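Local structure of Sfrice_029225 (Spodoptera frugiperda, 6I50) at residues Val72-His82 / Pro114-Ala124. The protein is a TNF-family protein, the Eiger ligand of this moth, that forms a trimer and probably acts as a cytokine by binding a tumour necrosis factor receptor. Residues are numbered along the deposited sequence; the frame is centred on the assembly and turned at random.
Sequences VYVQIYYLDSH and PIDKPNSCFSA
Gln-75 lays its carboxamide across the flank of Phe-122, the amide and ring planes 79° apart and OE1 3.7 Å from ring atom CD2, within a face that the trimer buries. Its CG lies anti to the backbone N (chi1 178°) and the chain runs on extended, past CB of Ser-120, which sits 3.8 Å from NE2. A water joins Gln-75 OE1 to OG of Ser-120, while OE1 also meets Ser-123 OG of the second subunit and NE2 hydrogen-bonds Lys-152 O of its own chain and Gln-104 O of the second subunit. With an alanine here, that serine hydroxyl and both carbonyls would probably lose their amide partner, and a gap would be likely to open beside Phe-122. On the same face, the Tyr-77 ring lies alongside Pro-118, with OH 3.5 Å from its CB, and Tyr-73 CB rests 3.6 Å from Ala-124 CB. Beneath these side chains, residues 72-80 and 117-124 pair antiparallel through regular two-way hydrogen bonds from Val-74/Ser-123 to Asp-80/Lys-117, where Asp-80 N to Lys-117 O is weak. On the opposite face the Tyr-78 ring sets its edge against the backbone O of Asn-119. At the end of the strand, Asp-80 OD2 accepts from His-82 N, an Asx turn, and, on the syn lone pair of OD2, from His-82 ND1 at 2.7 Å. Water also links Lys-117 NZ to Asp-80 O and His-82 O. In this TNF jelly roll, strand 144-161 pairs with the other edge of strand 68-80; strand 84-92 packs beneath Val-74, Ile-76 and Tyr-78, and the Cys-121 disulfide ties strand 117-129 to Cys-105 of strand 100-108.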
loop_
_atom_site.group_PDB
_atom_site.type_symbol
_atom_site.label_atom_id
_atom_site.label_comp_id
_atom_site.label_asym_id
_atom_site.label_seq_id
_atom_site.Cartn_x
_atom_site.Cartn_y
_atom_site.Cartn_z
ATOM N N VAL A 72 2.779 -5.838 -7.238
ATOM C CA VAL A 72 4.152 -5.639 -6.780
ATOM C C VAL A 72 4.112 -4.575 -5.694
ATOM O O VAL A 72 3.458 -3.543 -5.867
ATOM C CB VAL A 72 5.079 -5.205 -7.931
ATOM C CG1 VAL A 72 6.503 -5.009 -7.430
ATOM C CG2 VAL A 72 5.045 -6.232 -9.065
ATOM N N TYR A 73 4.796 -4.817 -4.579
ATOM C CA TYR A 73 4.826 -3.828 -3.509
ATOM C C TYR A 73 6.245 -3.713 -2.967
ATOM O O TYR A 73 7.010 -4.684 -2.963
ATOM C CB TYR A 73 3.829 -4.174 -2.385
ATOM C CG TYR A 73 4.047 -5.535 -1.765
ATOM C CD1 TYR A 73 4.974 -5.708 -0.736
ATOM C CD2 TYR A 73 3.332 -6.647 -2.206
ATOM C CE1 TYR A 73 5.194 -6.957 -0.177
ATOM C CE2 TYR A 73 3.539 -7.902 -1.642
ATOM C CZ TYR A 73 4.471 -8.046 -0.629
ATOM O OH TYR A 73 4.682 -9.284 -0.075
ATOM N N VAL A 74 6.597 -2.504 -2.539
ATOM C CA VAL A 74 7.933 -2.194 -2.045
ATOM C C VAL A 74 7.807 -1.255 -0.857
ATOM O O VAL A 74 7.022 -0.300 -0.890
ATOM C CB VAL A 74 8.807 -1.542 -3.138
ATOM C CG1 VAL A 74 10.139 -1.077 -2.562
ATOM C CG2 VAL A 74 9.024 -2.487 -4.318
ATOM N N GLN A 75 8.597 -1.507 0.185
ATOM C CA GLN A 75 8.763 -0.550 1.273
ATOM C C GLN A 75 10.240 -0.415 1.608
ATOM O O GLN A 75 10.923 -1.418 1.843
ATOM C CB GLN A 75 7.994 -0.966 2.526
ATOM C CG GLN A 75 8.190 0.005 3.688
ATOM C CD GLN A 75 7.149 -0.183 4.767
ATOM O OE1 GLN A 75 5.957 0.018 4.532
ATOM N NE2 GLN A 75 7.593 -0.561 5.968
ATOM N N ILE A 76 10.732 0.819 1.618
ATOM C CA ILE A 76 12.068 1.131 2.109
ATOM C C ILE A 76 11.901 1.991 3.351
ATOM O O ILE A 76 11.240 3.039 3.306
ATOM C CB ILE A 76 12.924 1.846 1.052
ATOM C CG1 ILE A 76 13.046 0.987 -0.219
ATOM C CG2 ILE A 76 14.303 2.170 1.613
ATOM C CD1 ILE A 76 13.717 -0.361 -0.002
ATOM N N TYR A 77 12.491 1.552 4.455
ATOM C CA TYR A 77 12.423 2.273 5.723
ATOM C C TYR A 77 13.713 3.075 5.861
ATOM O O TYR A 77 14.776 2.517 6.137
ATOM C CB TYR A 77 12.229 1.285 6.869
ATOM C CG TYR A 77 11.851 1.873 8.211
ATOM C CD1 TYR A 77 12.759 2.623 8.947
ATOM C CD2 TYR A 77 10.604 1.622 8.769
ATOM C CE1 TYR A 77 12.423 3.136 10.185
ATOM C CE2 TYR A 77 10.262 2.132 10.010
ATOM C CZ TYR A 77 11.175 2.882 10.711
ATOM O OH TYR A 77 10.843 3.389 11.946
ATOM N N TYR A 78 13.619 4.388 5.669
ATOM C CA TYR A 78 14.787 5.251 5.773
ATOM C C TYR A 78 14.996 5.718 7.204
ATOM O O TYR A 78 14.039 5.981 7.939
ATOM C CB TYR A 78 14.644 6.471 4.859
ATOM C CG TYR A 78 14.604 6.126 3.387
ATOM C CD1 TYR A 78 15.772 6.005 2.644
ATOM C CD2 TYR A 78 13.394 5.918 2.742
ATOM C CE1 TYR A 78 15.727 5.687 1.292
ATOM C CE2 TYR A 78 13.338 5.608 1.401
ATOM C CZ TYR A 78 14.503 5.491 0.680
ATOM O OH TYR A 78 14.426 5.179 -0.660
ATOM N N LEU A 79 16.261 5.822 7.594
ATOM C CA LEU A 79 16.669 6.458 8.845
ATOM C C LEU A 79 17.801 7.371 8.395
ATOM O O LEU A 79 18.965 6.965 8.347
ATOM C CB LEU A 79 17.101 5.443 9.906
ATOM C CG LEU A 79 17.421 6.042 11.279
ATOM C CD1 LEU A 79 16.297 6.966 11.717
ATOM C CD2 LEU A 79 17.648 4.954 12.312
ATOM N N ASP A 80 17.445 8.597 8.023
ATOM C CA ASP A 80 18.333 9.416 7.219
ATOM C C ASP A 80 18.093 10.876 7.564
ATOM O O ASP A 80 17.018 11.250 8.043
ATOM C CB ASP A 80 18.102 9.155 5.724
ATOM C CG ASP A 80 19.235 9.666 4.859
ATOM O OD1 ASP A 80 20.189 8.902 4.606
ATOM O OD2 ASP A 80 19.162 10.834 4.425
ATOM N N SER A 81 19.103 11.701 7.307
ATOM C CA SER A 81 19.024 13.115 7.641
ATOM C C SER A 81 18.712 14.004 6.441
ATOM O O SER A 81 18.550 15.213 6.618
ATOM C CB SER A 81 20.328 13.579 8.305
ATOM O OG SER A 81 21.439 13.333 7.467
ATOM N N HIS A 82 18.622 13.450 5.233
ATOM C CA HIS A 82 18.298 14.267 4.070
ATOM C C HIS A 82 16.838 14.711 4.096
ATOM O O HIS A 82 15.969 14.035 4.655
ATOM C CB HIS A 82 18.586 13.502 2.778
ATOM C CG HIS A 82 20.045 13.376 2.472
ATOM N ND1 HIS A 82 20.803 12.307 2.896
ATOM C CD2 HIS A 82 20.892 14.200 1.810
ATOM C CE1 HIS A 82 22.052 12.471 2.498
ATOM N NE2 HIS A 82 22.134 13.615 1.841
ATOM N N PRO A 114 20.872 18.691 9.718
ATOM C CA PRO A 114 20.728 17.278 9.337
ATOM C C PRO A 114 20.373 16.377 10.510
ATOM O O PRO A 114 21.262 15.826 11.165
ATOM C CB PRO A 114 22.109 16.929 8.773
ATOM C CG PRO A 114 23.038 17.871 9.475
ATOM C CD PRO A 114 22.270 19.148 9.639
ATOM N N ILE A 115 19.079 16.202 10.766
ATOM C CA ILE A 115 18.591 15.369 11.861
ATOM C C ILE A 115 18.136 14.036 11.281
ATOM O O ILE A 115 17.307 14.006 10.363
ATOM C CB ILE A 115 17.445 16.060 12.613
ATOM C CG1 ILE A 115 17.848 17.484 13.005
ATOM C CG2 ILE A 115 17.035 15.245 13.831
ATOM C CD1 ILE A 115 19.089 17.554 13.869
ATOM N N ASP A 116 18.676 12.934 11.804
ATOM C CA ASP A 116 18.237 11.614 11.369
ATOM C C ASP A 116 16.798 11.391 11.804
ATOM O O ASP A 116 16.436 11.679 12.949
ATOM C CB ASP A 116 19.134 10.522 11.959
ATOM C CG ASP A 116 20.487 10.439 11.279
ATOM O OD1 ASP A 116 20.589 10.813 10.094
ATOM O OD2 ASP A 116 21.451 9.989 11.936
ATOM N N LYS A 117 15.968 10.879 10.898
ATOM C CA LYS A 117 14.591 10.608 11.279
ATOM C C LYS A 117 14.051 9.446 10.471
ATOM O O LYS A 117 14.476 9.227 9.328
ATOM C CB LYS A 117 13.692 11.837 11.101
ATOM C CG LYS A 117 13.674 12.413 9.718
ATOM C CD LYS A 117 13.398 13.897 9.818
ATOM C CE LYS A 117 14.179 14.661 8.775
ATOM N NZ LYS A 117 13.751 14.289 7.399
ATOM N N PRO A 118 13.114 8.681 11.034
ATOM C CA PRO A 118 12.595 7.494 10.351
ATOM C C PRO A 118 11.420 7.814 9.442
ATOM O O PRO A 118 10.504 8.535 9.847
ATOM C CB PRO A 118 12.164 6.595 11.514
ATOM C CG PRO A 118 11.754 7.561 12.576
ATOM C CD PRO A 118 12.623 8.783 12.421
ATOM N N ASN A 119 11.435 7.272 8.224
ATOM C CA ASN A 119 10.332 7.428 7.279
ATOM C C ASN A 119 10.276 6.183 6.410
ATOM O O ASN A 119 11.244 5.886 5.709
ATOM C CB ASN A 119 10.519 8.666 6.396
ATOM C CG ASN A 119 10.074 9.936 7.070
ATOM O OD1 ASN A 119 8.879 10.165 7.258
ATOM N ND2 ASN A 119 11.032 10.785 7.425
ATOM N N SER A 120 9.153 5.471 6.437
ATOM C CA SER A 120 8.953 4.336 5.546
ATOM C C SER A 120 8.244 4.822 4.282
ATOM O O SER A 120 7.288 5.602 4.355
ATOM C CB SER A 120 8.156 3.226 6.239
ATOM O OG SER A 120 6.908 3.681 6.734
ATOM N N CYS A 121 8.736 4.395 3.125
ATOM C CA CYS A 121 8.192 4.827 1.840
ATOM C C CYS A 121 7.652 3.585 1.147
ATOM O O CYS A 121 8.433 2.729 0.714
ATOM C CB CYS A 121 9.260 5.519 0.987
ATOM S SG CYS A 121 8.640 6.812 -0.156
ATOM N N PHE A 122 6.326 3.485 1.056
ATOM C CA PHE A 122 5.643 2.315 0.518
ATOM C C PHE A 122 4.926 2.673 -0.780
ATOM O O PHE A 122 4.315 3.742 -0.887
ATOM C CB PHE A 122 4.626 1.763 1.531
ATOM C CG PHE A 122 3.829 0.596 1.017
ATOM C CD1 PHE A 122 2.723 0.785 0.186
ATOM C CD2 PHE A 122 4.182 -0.697 1.375
ATOM C CE1 PHE A 122 2.015 -0.293 -0.304
ATOM C CE2 PHE A 122 3.473 -1.783 0.900
ATOM C CZ PHE A 122 2.384 -1.582 0.056
ATOM N N SER A 123 4.972 1.763 -1.753
ATOM C CA SER A 123 4.102 1.870 -2.919
ATOM C C SER A 123 3.820 0.480 -3.468
ATOM O O SER A 123 4.546 -0.480 -3.191
ATOM C CB SER A 123 4.700 2.768 -4.015
ATOM O OG SER A 123 3.703 3.119 -4.973
ATOM N N ALA A 124 2.751 0.386 -4.256
ATOM C CA ALA A 124 2.336 -0.886 -4.828
ATOM C C ALA A 124 1.476 -0.613 -6.049
ATOM O O ALA A 124 0.873 0.453 -6.172
ATOM C CB ALA A 124 1.568 -1.738 -3.808
HETATM O O HOH W 1 5.105 2.684 5.070
HETATM O O HOH W 2 15.313 11.895 5.870
HETATM O O HOH W 3 16.849 16.438 8.565
#